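Local coordinates for protein glucose-6-phosphate isomerase (Thermus thermophilus, PDB 1ZZG) that probably catalyses the reversible isomerisation of glucose 6-phosphate to fructose 6-phosphate, a step used in both glycolysis and gluconeogenesis, at residues T6-G11 with A349-L354; L287-Q292 with Q341-E346; L310-A315 with V361-L366. One frame throughout, in Å; residues are numbered along the deposited sequence.

Contact 1: T6-G11 with A349-L354; sequences TRFLPG and ATYEAL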
ATOM      1  N   THR A   6     -17.859  -0.515 -19.818  1.00 31.57           N
ATOM      2  CA  THR A   6     -16.823  -0.326 -20.823  1.00 31.71           C
ATOM      3  C   THR A   6     -17.172   0.856 -21.735  1.00 33.13           C
ATOM      4  O   THR A   6     -16.776   0.891 -22.898  1.00 33.34           O
ATOM      5  CB  THR A   6     -16.653  -1.603 -21.688  1.00 33.45           C
ATOM      6  OG1 THR A   6     -17.914  -1.966 -22.269  1.00 32.80           O
ATOM      7  CG2 THR A   6     -16.135  -2.766 -20.842  1.00 31.67           C
ATOM      8  N   ARG A   7     -17.900   1.827 -21.190  1.00 33.85           N
ATOM      9  CA  ARG A   7     -18.327   2.995 -21.955  1.00 36.44           C
ATOM     10  C   ARG A   7     -17.220   3.667 -22.762  1.00 36.18           C
ATOM     11  O   ARG A   7     -17.497   4.252 -23.807  1.00 37.51           O
ATOM     12  CB  ARG A   7     -18.981   4.033 -21.026  1.00 37.90           C
ATOM     13  CG  ARG A   7     -17.993   4.833 -20.186  1.00 42.24           C
ATOM     14  CD  ARG A   7     -18.689   5.774 -19.207  1.00 42.71           C
ATOM     15  NE  ARG A   7     -19.371   5.053 -18.137  1.00 44.40           N
ATOM     16  CZ  ARG A   7     -19.796   5.616 -17.009  1.00 46.23           C
ATOM     17  NH1 ARG A   7     -19.610   6.912 -16.806  1.00 48.92           N
ATOM     18  NH2 ARG A   7     -20.400   4.887 -16.081  1.00 46.31           N
ATOM     19  N   PHE A   8     -15.975   3.587 -22.293  1.00 33.81           N
ATOM     20  CA  PHE A   8     -14.862   4.218 -23.001  1.00 32.56           C
ATOM     21  C   PHE A   8     -14.049   3.250 -23.845  1.00 33.83           C
ATOM     22  O   PHE A   8     -12.923   3.546 -24.237  1.00 34.31           O
ATOM     23  CB  PHE A   8     -13.949   4.949 -22.010  1.00 30.64           C
ATOM     24  CG  PHE A   8     -14.653   6.023 -21.233  1.00 30.52           C
ATOM     25  CD1 PHE A   8     -15.283   7.073 -21.896  1.00 30.55           C
ATOM     26  CD2 PHE A   8     -14.726   5.966 -19.846  1.00 30.52           C
ATOM     27  CE1 PHE A   8     -15.981   8.050 -21.186  1.00 30.14           C
ATOM     28  CE2 PHE A   8     -15.422   6.939 -19.127  1.00 31.10           C
ATOM     29  CZ  PHE A   8     -16.052   7.982 -19.801  1.00 30.00           C
ATOM     30  N   LEU A   9     -14.632   2.085 -24.107  1.00 34.51           N
ATOM     31  CA  LEU A   9     -14.006   1.057 -24.932  1.00 35.80           C
ATOM     32  C   LEU A   9     -15.114   0.622 -25.896  1.00 38.18           C
ATOM     33  O   LEU A   9     -15.677  -0.467 -25.770  1.00 38.86           O
ATOM     34  CB  LEU A   9     -13.551  -0.127 -24.069  1.00 33.93           C
ATOM     35  CG  LEU A   9     -12.489   0.128 -22.991  1.00 33.42           C
ATOM     36  CD1 LEU A   9     -12.309  -1.128 -22.144  1.00 32.28           C
ATOM     37  CD2 LEU A   9     -11.176   0.520 -23.641  1.00 32.06           C
ATOM     38  N   PRO A  10     -15.439   1.481 -26.877  1.00 39.98           N
ATOM     39  CA  PRO A  10     -16.481   1.232 -27.879  1.00 41.00           C
ATOM     40  C   PRO A  10     -16.361  -0.048 -28.704  1.00 40.62           C
ATOM     41  O   PRO A  10     -17.369  -0.590 -29.158  1.00 42.19           O
ATOM     42  CB  PRO A  10     -16.426   2.489 -28.746  1.00 41.66           C
ATOM     43  CG  PRO A  10     -14.979   2.861 -28.693  1.00 41.02           C
ATOM     44  CD  PRO A  10     -14.675   2.695 -27.219  1.00 40.55           C
ATOM     45  N   GLY A  11     -15.141  -0.528 -28.906  1.00 39.93           N
ATOM     46  CA  GLY A  11     -14.966  -1.736 -29.695  1.00 40.25           C
ATOM     47  C   GLY A  11     -15.045  -3.049 -28.926  1.00 39.75           C
ATOM     48  O   GLY A  11     -14.806  -4.111 -29.501  1.00 40.38           O
ATOM     49  N   ALA A 349     -15.625  11.216 -12.213  1.00 26.91           N
ATOM     50  CA  ALA A 349     -14.804  12.261 -12.810  1.00 26.53           C
ATOM     51  C   ALA A 349     -13.445  11.730 -13.250  1.00 26.79           C
ATOM     52  O   ALA A 349     -12.998  12.000 -14.362  1.00 25.74           O
ATOM     53  CB  ALA A 349     -14.621  13.405 -11.816  1.00 26.00           C
ATOM     54  N   THR A 350     -12.788  10.973 -12.376  1.00 27.26           N
ATOM     55  CA  THR A 350     -11.477  10.417 -12.695  1.00 27.01           C
ATOM     56  C   THR A 350     -11.564   9.367 -13.798  1.00 26.79           C
ATOM     57  O   THR A 350     -10.697   9.298 -14.675  1.00 27.63           O
ATOM     58  CB  THR A 350     -10.827   9.790 -11.454  1.00 27.92           C
ATOM     59  OG1 THR A 350     -10.613  10.807 -10.466  1.00 27.78           O
ATOM     60  CG2 THR A 350      -9.496   9.148 -11.817  1.00 24.74           C
ATOM     61  N   TYR A 351     -12.612   8.548 -13.741  1.00 27.38           N
ATOM     62  CA  TYR A 351     -12.841   7.512 -14.738  1.00 27.29           C
ATOM     63  C   TYR A 351     -12.877   8.190 -16.111  1.00 26.75           C
ATOM     64  O   TYR A 351     -12.202   7.760 -17.053  1.00 27.57           O
ATOM     65  CB  TYR A 351     -14.167   6.797 -14.428  1.00 27.05           C
ATOM     66  CG  TYR A 351     -14.565   5.693 -15.386  1.00 29.46           C
ATOM     67  CD1 TYR A 351     -13.605   4.924 -16.051  1.00 30.23           C
ATOM     68  CD2 TYR A 351     -15.911   5.392 -15.598  1.00 31.02           C
ATOM     69  CE1 TYR A 351     -13.980   3.883 -16.904  1.00 31.21           C
ATOM     70  CE2 TYR A 351     -16.296   4.357 -16.445  1.00 31.92           C
ATOM     71  CZ  TYR A 351     -15.329   3.607 -17.093  1.00 31.84           C
ATOM     72  OH  TYR A 351     -15.714   2.587 -17.925  1.00 35.36           O
ATOM     73  N   GLU A 352     -13.641   9.273 -16.204  1.00 27.56           N
ATOM     74  CA  GLU A 352     -13.754  10.023 -17.453  1.00 28.82           C
ATOM     75  C   GLU A 352     -12.438  10.721 -17.826  1.00 29.16           C
ATOM     76  O   GLU A 352     -12.053  10.742 -18.993  1.00 28.57           O
ATOM     77  CB  GLU A 352     -14.867  11.070 -17.349  1.00 30.89           C
ATOM     78  CG  GLU A 352     -15.215  11.719 -18.682  1.00 34.84           C
ATOM     79  CD  GLU A 352     -16.188  12.876 -18.547  1.00 37.08           C
ATOM     80  OE1 GLU A 352     -17.125  12.783 -17.723  1.00 38.32           O
ATOM     81  OE2 GLU A 352     -16.019  13.876 -19.279  1.00 39.77           O
ATOM     82  N   ALA A 353     -11.751  11.293 -16.839  1.00 29.17           N
ATOM     83  CA  ALA A 353     -10.492  11.987 -17.108  1.00 29.10           C
ATOM     84  C   ALA A 353      -9.451  11.023 -17.660  1.00 28.51           C
ATOM     85  O   ALA A 353      -8.710  11.350 -18.588  1.00 28.46           O
ATOM     86  CB  ALA A 353      -9.970  12.663 -15.836  1.00 27.73           C
ATOM     87  N   LEU A 354      -9.394   9.828 -17.085  1.00 27.93           N
ATOM     88  CA  LEU A 354      -8.447   8.823 -17.541  1.00 27.33           C
ATOM     89  C   LEU A 354      -8.722   8.474 -19.005  1.00 28.15           C
ATOM     90  O   LEU A 354      -7.797   8.327 -19.806  1.00 27.48           O
ATOM     91  CB  LEU A 354      -8.556   7.571 -16.666  1.00 27.30           C
ATOM     92  CG  LEU A 354      -8.002   7.699 -15.245  1.00 23.92           C
ATOM     93  CD1 LEU A 354      -8.380   6.478 -14.405  1.00 23.76           C
ATOM     94  CD2 LEU A 354      -6.494   7.852 -15.329  1.00 23.87           C
TER
HETATM   95  O   HOH W   1     -14.741   1.908 -20.292  1.00 29.50           O

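Contact 2: L287-Q292 with Q341-E346; sequences LGPKDQ and QLLKAE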
ATOM      1  N   LEU A 287      -5.696   3.714  -4.926  1.00 22.03           N
ATOM      2  CA  LEU A 287      -6.899   3.964  -4.153  1.00 22.20           C
ATOM      3  C   LEU A 287      -7.481   5.304  -4.572  1.00 22.19           C
ATOM      4  O   LEU A 287      -6.743   6.243  -4.853  1.00 24.47           O
ATOM      5  CB  LEU A 287      -6.583   3.989  -2.652  1.00 22.94           C
ATOM      6  CG  LEU A 287      -6.144   2.671  -2.004  1.00 23.29           C
ATOM      7  CD1 LEU A 287      -5.840   2.906  -0.520  1.00 24.93           C
ATOM      8  CD2 LEU A 287      -7.244   1.629  -2.165  1.00 22.28           C
ATOM      9  N   GLY A 288      -8.804   5.381  -4.617  1.00 23.23           N
ATOM     10  CA  GLY A 288      -9.457   6.621  -4.990  1.00 23.40           C
ATOM     11  C   GLY A 288     -10.184   7.190  -3.792  1.00 24.59           C
ATOM     12  O   GLY A 288     -10.761   6.434  -3.000  1.00 25.41           O
ATOM     13  N   PRO A 289     -10.191   8.522  -3.631  1.00 24.53           N
ATOM     14  CA  PRO A 289      -9.565   9.523  -4.502  1.00 23.91           C
ATOM     15  C   PRO A 289      -8.108   9.909  -4.207  1.00 25.37           C
ATOM     16  O   PRO A 289      -7.509  10.667  -4.975  1.00 23.85           O
ATOM     17  CB  PRO A 289     -10.491  10.721  -4.346  1.00 24.95           C
ATOM     18  CG  PRO A 289     -10.815  10.658  -2.884  1.00 25.79           C
ATOM     19  CD  PRO A 289     -11.093   9.171  -2.660  1.00 24.12           C
ATOM     20  N   LYS A 290      -7.524   9.392  -3.125  1.00 24.81           N
ATOM     21  CA  LYS A 290      -6.153   9.776  -2.773  1.00 26.69           C
ATOM     22  C   LYS A 290      -5.125   9.662  -3.907  1.00 26.38           C
ATOM     23  O   LYS A 290      -4.210  10.484  -4.004  1.00 27.25           O
ATOM     24  CB  LYS A 290      -5.657   9.001  -1.534  1.00 25.39           C
ATOM     25  CG  LYS A 290      -5.282   7.545  -1.785  1.00 25.80           C
ATOM     26  CD  LYS A 290      -4.816   6.848  -0.501  1.00 25.52           C
ATOM     27  CE  LYS A 290      -5.945   6.751   0.523  1.00 27.87           C
ATOM     28  NZ  LYS A 290      -5.582   5.968   1.745  1.00 27.27           N
ATOM     29  N   ASP A 291      -5.264   8.667  -4.777  1.00 27.14           N
ATOM     30  CA  ASP A 291      -4.300   8.543  -5.860  1.00 26.15           C
ATOM     31  C   ASP A 291      -4.503   9.515  -7.022  1.00 26.39           C
ATOM     32  O   ASP A 291      -3.754   9.495  -8.000  1.00 25.15           O
ATOM     33  CB  ASP A 291      -4.216   7.093  -6.335  1.00 25.63           C
ATOM     34  CG  ASP A 291      -3.243   6.284  -5.494  1.00 28.35           C
ATOM     35  OD1 ASP A 291      -2.101   6.765  -5.320  1.00 30.83           O
ATOM     36  OD2 ASP A 291      -3.602   5.193  -5.007  1.00 24.08           O
ATOM     37  N   GLN A 292      -5.509  10.377  -6.905  1.00 27.43           N
ATOM     38  CA  GLN A 292      -5.744  11.403  -7.916  1.00 27.88           C
ATOM     39  C   GLN A 292      -4.679  12.444  -7.568  1.00 28.41           C
ATOM     40  O   GLN A 292      -4.364  13.341  -8.356  1.00 28.07           O
ATOM     41  CB  GLN A 292      -7.140  12.022  -7.760  1.00 28.43           C
ATOM     42  CG  GLN A 292      -8.303  11.050  -7.960  1.00 28.31           C
ATOM     43  CD  GLN A 292      -9.658  11.646  -7.586  1.00 28.98           C
ATOM     44  OE1 GLN A 292     -10.672  10.945  -7.578  1.00 28.88           O
ATOM     45  NE2 GLN A 292      -9.678  12.941  -7.273  1.00 26.71           N
ATOM     46  N   GLN A 341     -21.477  11.269  -1.826  1.00 30.34           N
ATOM     47  CA  GLN A 341     -21.792  11.982  -3.060  1.00 30.39           C
ATOM     48  C   GLN A 341     -20.493  12.515  -3.665  1.00 28.79           C
ATOM     49  O   GLN A 341     -20.291  12.469  -4.880  1.00 29.58           O
ATOM     50  CB  GLN A 341     -22.742  13.141  -2.763  1.00 31.41           C
ATOM     51  CG  GLN A 341     -23.372  13.773  -3.990  1.00 35.53           C
ATOM     52  CD  GLN A 341     -24.281  14.933  -3.630  1.00 37.95           C
ATOM     53  OE1 GLN A 341     -24.720  15.062  -2.483  1.00 38.06           O
ATOM     54  NE2 GLN A 341     -24.583  15.777  -4.614  1.00 39.24           N
ATOM     55  N   LEU A 342     -19.613  13.024  -2.805  1.00 28.84           N
ATOM     56  CA  LEU A 342     -18.326  13.551  -3.254  1.00 27.79           C
ATOM     57  C   LEU A 342     -17.468  12.409  -3.797  1.00 26.97           C
ATOM     58  O   LEU A 342     -16.909  12.497  -4.888  1.00 28.88           O
ATOM     59  CB  LEU A 342     -17.591  14.237  -2.097  1.00 26.57           C
ATOM     60  CG  LEU A 342     -16.195  14.782  -2.429  1.00 25.33           C
ATOM     61  CD1 LEU A 342     -16.258  15.679  -3.663  1.00 26.43           C
ATOM     62  CD2 LEU A 342     -15.646  15.546  -1.236  1.00 26.13           C
ATOM     63  N   LEU A 343     -17.370  11.343  -3.014  1.00 27.52           N
ATOM     64  CA  LEU A 343     -16.596  10.164  -3.387  1.00 27.28           C
ATOM     65  C   LEU A 343     -17.000   9.687  -4.777  1.00 24.54           C
ATOM     66  O   LEU A 343     -16.155   9.503  -5.654  1.00 25.14           O
ATOM     67  CB  LEU A 343     -16.828   9.055  -2.350  1.00 27.60           C
ATOM     68  CG  LEU A 343     -16.287   7.639  -2.582  1.00 29.89           C
ATOM     69  CD1 LEU A 343     -14.824   7.691  -2.995  1.00 31.77           C
ATOM     70  CD2 LEU A 343     -16.460   6.814  -1.292  1.00 29.37           C
ATOM     71  N   LYS A 344     -18.304   9.510  -4.972  1.00 25.15           N
ATOM     72  CA  LYS A 344     -18.859   9.046  -6.246  1.00 27.61           C
ATOM     73  C   LYS A 344     -18.516  10.001  -7.382  1.00 26.24           C
ATOM     74  O   LYS A 344     -18.121   9.582  -8.462  1.00 25.14           O
ATOM     75  CB  LYS A 344     -20.386   8.928  -6.150  1.00 29.12           C
ATOM     76  CG  LYS A 344     -20.987   7.658  -6.756  1.00 32.81           C
ATOM     77  CD  LYS A 344     -20.211   7.149  -7.954  1.00 33.73           C
ATOM     78  CE  LYS A 344     -20.850   5.891  -8.528  1.00 35.44           C
ATOM     79  NZ  LYS A 344     -21.856   6.204  -9.577  1.00 33.40           N
ATOM     80  N   ALA A 345     -18.689  11.292  -7.131  1.00 27.03           N
ATOM     81  CA  ALA A 345     -18.395  12.299  -8.136  1.00 26.63           C
ATOM     82  C   ALA A 345     -16.933  12.230  -8.562  1.00 26.76           C
ATOM     83  O   ALA A 345     -16.626  12.304  -9.751  1.00 26.11           O
ATOM     84  CB  ALA A 345     -18.721  13.685  -7.596  1.00 25.58           C
ATOM     85  N   GLU A 346     -16.029  12.088  -7.595  1.00 25.88           N
ATOM     86  CA  GLU A 346     -14.609  12.020  -7.920  1.00 25.52           C
ATOM     87  C   GLU A 346     -14.260  10.757  -8.700  1.00 25.60           C
ATOM     88  O   GLU A 346     -13.397  10.779  -9.580  1.00 27.59           O
ATOM     89  CB  GLU A 346     -13.759  12.079  -6.649  1.00 25.79           C
ATOM     90  CG  GLU A 346     -13.905  13.369  -5.865  1.00 26.35           C
ATOM     91  CD  GLU A 346     -12.759  13.576  -4.902  1.00 28.41           C
ATOM     92  OE1 GLU A 346     -11.649  13.906  -5.368  1.00 28.54           O
ATOM     93  OE2 GLU A 346     -12.961  13.392  -3.684  1.00 27.90           O
TER

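Contact 3: L310-A315 with V361-L366; sequences LVIPEA and VYALFL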
ATOM      1  N   LEU A 310     -11.109   0.436 -12.555  1.00 23.87           N
ATOM      2  CA  LEU A 310     -11.560   1.213 -11.412  1.00 25.43           C
ATOM      3  C   LEU A 310     -12.751   0.533 -10.749  1.00 26.26           C
ATOM      4  O   LEU A 310     -13.772   0.275 -11.386  1.00 27.48           O
ATOM      5  CB  LEU A 310     -11.955   2.637 -11.838  1.00 25.44           C
ATOM      6  CG  LEU A 310     -10.911   3.754 -11.727  1.00 26.26           C
ATOM      7  CD1 LEU A 310      -9.712   3.455 -12.607  1.00 25.43           C
ATOM      8  CD2 LEU A 310     -11.548   5.075 -12.126  1.00 27.95           C
ATOM      9  N   VAL A 311     -12.608   0.238  -9.464  1.00 26.21           N
ATOM     10  CA  VAL A 311     -13.666  -0.397  -8.693  1.00 24.55           C
ATOM     11  C   VAL A 311     -14.392   0.723  -7.968  1.00 26.15           C
ATOM     12  O   VAL A 311     -13.801   1.409  -7.128  1.00 25.87           O
ATOM     13  CB  VAL A 311     -13.069  -1.383  -7.676  1.00 23.68           C
ATOM     14  CG1 VAL A 311     -14.178  -2.023  -6.842  1.00 24.31           C
ATOM     15  CG2 VAL A 311     -12.267  -2.436  -8.415  1.00 22.12           C
ATOM     16  N   ILE A 312     -15.671   0.904  -8.288  1.00 25.83           N
ATOM     17  CA  ILE A 312     -16.461   1.986  -7.704  1.00 26.17           C
ATOM     18  C   ILE A 312     -17.765   1.560  -7.035  1.00 26.77           C
ATOM     19  O   ILE A 312     -18.602   0.899  -7.651  1.00 28.35           O
ATOM     20  CB  ILE A 312     -16.830   3.015  -8.794  1.00 27.16           C
ATOM     21  CG1 ILE A 312     -15.569   3.466  -9.531  1.00 27.66           C
ATOM     22  CG2 ILE A 312     -17.594   4.177  -8.176  1.00 25.72           C
ATOM     23  CD1 ILE A 312     -15.851   4.260 -10.791  1.00 26.21           C
ATOM     24  N   PRO A 313     -17.959   1.944  -5.761  1.00 27.35           N
ATOM     25  CA  PRO A 313     -19.188   1.589  -5.048  1.00 27.45           C
ATOM     26  C   PRO A 313     -20.303   2.521  -5.534  1.00 28.93           C
ATOM     27  O   PRO A 313     -20.031   3.642  -5.959  1.00 28.73           O
ATOM     28  CB  PRO A 313     -18.815   1.837  -3.592  1.00 28.10           C
ATOM     29  CG  PRO A 313     -17.900   3.016  -3.699  1.00 28.55           C
ATOM     30  CD  PRO A 313     -17.013   2.628  -4.862  1.00 26.39           C
ATOM     31  N   GLU A 314     -21.549   2.069  -5.482  1.00 29.04           N
ATOM     32  CA  GLU A 314     -22.646   2.915  -5.941  1.00 30.44           C
ATOM     33  C   GLU A 314     -23.511   3.470  -4.820  1.00 30.94           C
ATOM     34  O   GLU A 314     -24.363   4.326  -5.056  1.00 31.15           O
ATOM     35  CB  GLU A 314     -23.518   2.153  -6.935  1.00 31.46           C
ATOM     36  CG  GLU A 314     -22.780   1.787  -8.204  1.00 34.21           C
ATOM     37  CD  GLU A 314     -23.699   1.257  -9.282  1.00 35.47           C
ATOM     38  OE1 GLU A 314     -24.345   0.213  -9.059  1.00 40.19           O
ATOM     39  OE2 GLU A 314     -23.772   1.890 -10.354  1.00 36.32           O
ATOM     40  N   ALA A 315     -23.288   2.990  -3.602  1.00 29.70           N
ATOM     41  CA  ALA A 315     -24.055   3.453  -2.458  1.00 29.05           C
ATOM     42  C   ALA A 315     -23.280   3.267  -1.165  1.00 29.76           C
ATOM     43  O   ALA A 315     -22.459   2.353  -1.041  1.00 28.68           O
ATOM     44  CB  ALA A 315     -25.386   2.695  -2.376  1.00 29.61           C
ATOM     45  N   VAL A 361      -9.289   2.231 -20.154  1.00 27.21           N
ATOM     46  CA  VAL A 361      -9.856   2.087 -18.823  1.00 27.16           C
ATOM     47  C   VAL A 361     -11.292   1.573 -18.831  1.00 28.31           C
ATOM     48  O   VAL A 361     -12.049   1.823 -19.767  1.00 28.21           O
ATOM     49  CB  VAL A 361      -9.823   3.444 -18.074  1.00 28.13           C
ATOM     50  CG1 VAL A 361     -10.651   4.480 -18.835  1.00 27.55           C
ATOM     51  CG2 VAL A 361     -10.346   3.274 -16.653  1.00 27.68           C
ATOM     52  N   TYR A 362     -11.649   0.848 -17.776  1.00 25.90           N
ATOM     53  CA  TYR A 362     -12.988   0.305 -17.612  1.00 27.21           C
ATOM     54  C   TYR A 362     -13.291   0.323 -16.125  1.00 27.86           C
ATOM     55  O   TYR A 362     -12.393   0.540 -15.307  1.00 28.77           O
ATOM     56  CB  TYR A 362     -13.073  -1.127 -18.166  1.00 26.89           C
ATOM     57  CG  TYR A 362     -12.246  -2.164 -17.435  1.00 25.10           C
ATOM     58  CD1 TYR A 362     -12.780  -2.890 -16.369  1.00 26.22           C
ATOM     59  CD2 TYR A 362     -10.934  -2.438 -17.826  1.00 24.97           C
ATOM     60  CE1 TYR A 362     -12.029  -3.867 -15.715  1.00 25.02           C
ATOM     61  CE2 TYR A 362     -10.173  -3.414 -17.179  1.00 23.16           C
ATOM     62  CZ  TYR A 362     -10.729  -4.122 -16.129  1.00 25.99           C
ATOM     63  OH  TYR A 362      -9.998  -5.098 -15.513  1.00 25.00           O
ATOM     64  N   ALA A 363     -14.547   0.101 -15.767  1.00 26.43           N
ATOM     65  CA  ALA A 363     -14.918   0.130 -14.365  1.00 27.19           C
ATOM     66  C   ALA A 363     -15.775  -1.040 -13.941  1.00 27.16           C
ATOM     67  O   ALA A 363     -16.549  -1.581 -14.728  1.00 27.53           O
ATOM     68  CB  ALA A 363     -15.649   1.439 -14.048  1.00 26.31           C
ATOM     69  N   LEU A 364     -15.615  -1.424 -12.681  1.00 26.89           N
ATOM     70  CA  LEU A 364     -16.395  -2.493 -12.088  1.00 26.80           C
ATOM     71  C   LEU A 364     -17.154  -1.834 -10.951  1.00 26.52           C
ATOM     72  O   LEU A 364     -16.555  -1.328 -10.002  1.00 26.60           O
ATOM     73  CB  LEU A 364     -15.488  -3.601 -11.549  1.00 28.29           C
ATOM     74  CG  LEU A 364     -14.929  -4.579 -12.584  1.00 29.27           C
ATOM     75  CD1 LEU A 364     -13.941  -5.527 -11.921  1.00 29.64           C
ATOM     76  CD2 LEU A 364     -16.073  -5.353 -13.214  1.00 29.79           C
ATOM     77  N   PHE A 365     -18.476  -1.815 -11.059  1.00 26.20           N
ATOM     78  CA  PHE A 365     -19.312  -1.199 -10.039  1.00 26.85           C
ATOM     79  C   PHE A 365     -19.846  -2.205  -9.026  1.00 28.01           C
ATOM     80  O   PHE A 365     -20.276  -3.301  -9.385  1.00 28.85           O
ATOM     81  CB  PHE A 365     -20.485  -0.460 -10.702  1.00 26.29           C
ATOM     82  CG  PHE A 365     -20.084   0.803 -11.414  1.00 26.18           C
ATOM     83  CD1 PHE A 365     -20.003   2.014 -10.723  1.00 26.31           C
ATOM     84  CD2 PHE A 365     -19.752   0.780 -12.765  1.00 27.31           C
ATOM     85  CE1 PHE A 365     -19.596   3.182 -11.371  1.00 25.83           C
ATOM     86  CE2 PHE A 365     -19.342   1.946 -13.425  1.00 27.48           C
ATOM     87  CZ  PHE A 365     -19.263   3.148 -12.725  1.00 26.79           C
ATOM     88  N   LEU A 366     -19.790  -1.816  -7.757  1.00 27.73           N
ATOM     89  CA  LEU A 366     -20.291  -2.616  -6.648  1.00 29.02           C
ATOM     90  C   LEU A 366     -21.500  -1.862  -6.114  1.00 29.21           C
ATOM     91  O   LEU A 366     -21.469  -0.639  -5.997  1.00 29.93           O
ATOM     92  CB  LEU A 366     -19.254  -2.715  -5.523  1.00 32.22           C
ATOM     93  CG  LEU A 366     -18.146  -3.765  -5.568  1.00 35.45           C
ATOM     94  CD1 LEU A 366     -17.455  -3.753  -6.916  1.00 36.32           C
ATOM     95  CD2 LEU A 366     -17.161  -3.471  -4.443  1.00 36.51           C
TER

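Contact 1: T6-G11 with A349-L354
A type I beta turn, Thr-6 to Leu-9, carries the chain from strand 3-5 toward helix 12-18 and rests against helix 339-356, the helix of a beta-alpha-beta crossover between strands 306-313 and 360-366. The turn is closed by Leu-9 N donating to Thr-6 O over 2.7 Å. Its two central residues, Arg-7 and Phe-8, both project onto Tyr-351. That side chain has CG anti to its backbone N (chi1 179°), which carries the phenol off the helix to the turn.

Phe-8 and Tyr-351 form a T-shaped pair, with centroids 4.9 Å apart and planes at 74°. The edge of Phe-8 is the part presented: CE2 sits above the centre of the Tyr-351 ring, while CD2 is 3.7 Å from Tyr-351 CZ. Farther along, Phe-8 CZ meets the helix at Glu-352, 3.9 Å from its CA. Arg-7 CG lies over the centre of one face of the Phe-8 ring, so that ring is braced within its own turn as well. The Arg-7 guanidinium offers a face to Tyr-351 CE2, with NE 3.6 Å from that carbon, but the two planes are 62° apart and the groups are not stacked. Asp-5 takes a salt bridge from Arg-7 NH2 on OD2 and a hydrogen bond with Tyr-351 OH on OD1, so one carboxylate positions both side chains.

An alanine at Tyr-351 would remove the ring face and the hydroxyl together, and would probably loosen the turn's hold on the helix. The hydroxyl's other partner is a water, which donates to Tyr-351 OH over 2.6 Å and accepts from Phe-8 N over 2.9 Å.

Contact 2: L287-Q292 with Q341-E346
One face of the Glu-346 carboxylate is covered by Pro-289, whose CB is 3.5 Å from Glu-346 OE1 and CG 3.6 Å from Glu-346 OE2. On that same side Gln-292 NE2 donates to Glu-346 OE1 over 2.9 Å, reaching it from above the carboxylate plane (34° out). The terminal amide of Gln-292 is turned almost perpendicular to the carboxylate, the planes 80° apart. The N-H...O angle of 141° confirms a bent bond. Leu-343, one helical turn earlier, brings CD1 to within 4.0 Å of Pro-289 CD, crossing the proline at about a right angle.

These residues join the loop after strand 278-287 to helix 339-356. A cis peptide bond precedes Pro-289, and a 3-10 segment starting at Lys-290 follows it; the turn is pinned by Gln-292 N donating to Pro-289 O over 2.8 Å. Gln-292 OE1 is held by Tyr-250 OH, which helps fix the amide with NE2 toward the glutamate.

The site is buried at the dimer interface, where Glu-131 of the second subunit brings its OE2 close to Glu-346 OE1. Two like charges there would probably raise the pKa of one carboxylate, an effect that the bent bond from Gln-292 may offset only partly.

Contact 3: L310-A315 with V361-L366
Leu-310 O is gripped twice from the neighbouring strand: Leu-364 N donates to it over 2.8 Å at 165°, in the carbonyl plane, and the CA-H of Ala-363 adds a contact, CA to O 3.2 Å. On the partner strand, Leu-364 O is held likewise, by Ile-312 N at 2.9 Å and by the CA-H of Val-311. The ladder runs from Leu-310 N, bonded to Tyr-362 O, through Leu-366 N donating to Ile-312 O (3.0 Å), to a weak bond from Glu-314 N to Leu-366 O, whose N-H...O angle is 130°.

Leu-310 thus straddles Ala-363, and Ile-312 straddles Phe-365, the pattern of parallel strands; their axes differ by 24°. Strands 306-313 and 360-366 are adjacent members of a mixed sheet, joined by a beta-alpha-beta crossover through helix 339-356. The helix packs on the face bearing Leu-310, Ile-312 and Phe-365. There Ile-312 and Phe-365 lie side by side, with Ile-312 CB 3.8 Å from Phe-365 CE1. On the reverse face Val-311 CG1 touches Leu-366 CD1 at 3.7 Å. The Glu-314 side chain runs about perpendicular to that of Phe-365, its CG 3.8 Å from Phe-365 CD1; Glu-314 OE2 forms a salt bridge with Arg-3, also in cation-pi contact with Phe-365.

From the N terminus, the first strand leads into 6-11, where contact 1 closes a loop of 337 residues onto helix 339-356. Contact 2 lies wholly within that span, closing 48 residues from the loop after strand 278-287 onto the same helix. Contact 3 closes 45 residues, and its segments alternate with those of both others, because 310-315 precedes the helix and 361-366 follows it. The helix is thus tied to the N-terminal turn, to the 287-292 loop and to the sheet. Contacts 1 and 2 meet through a weak hydrogen bond between Thr-350 OG1 and Gln-292 OE1; Tyr-351 packs on Val-361, and Lys-344 on Ile-312, linking each to contact 3.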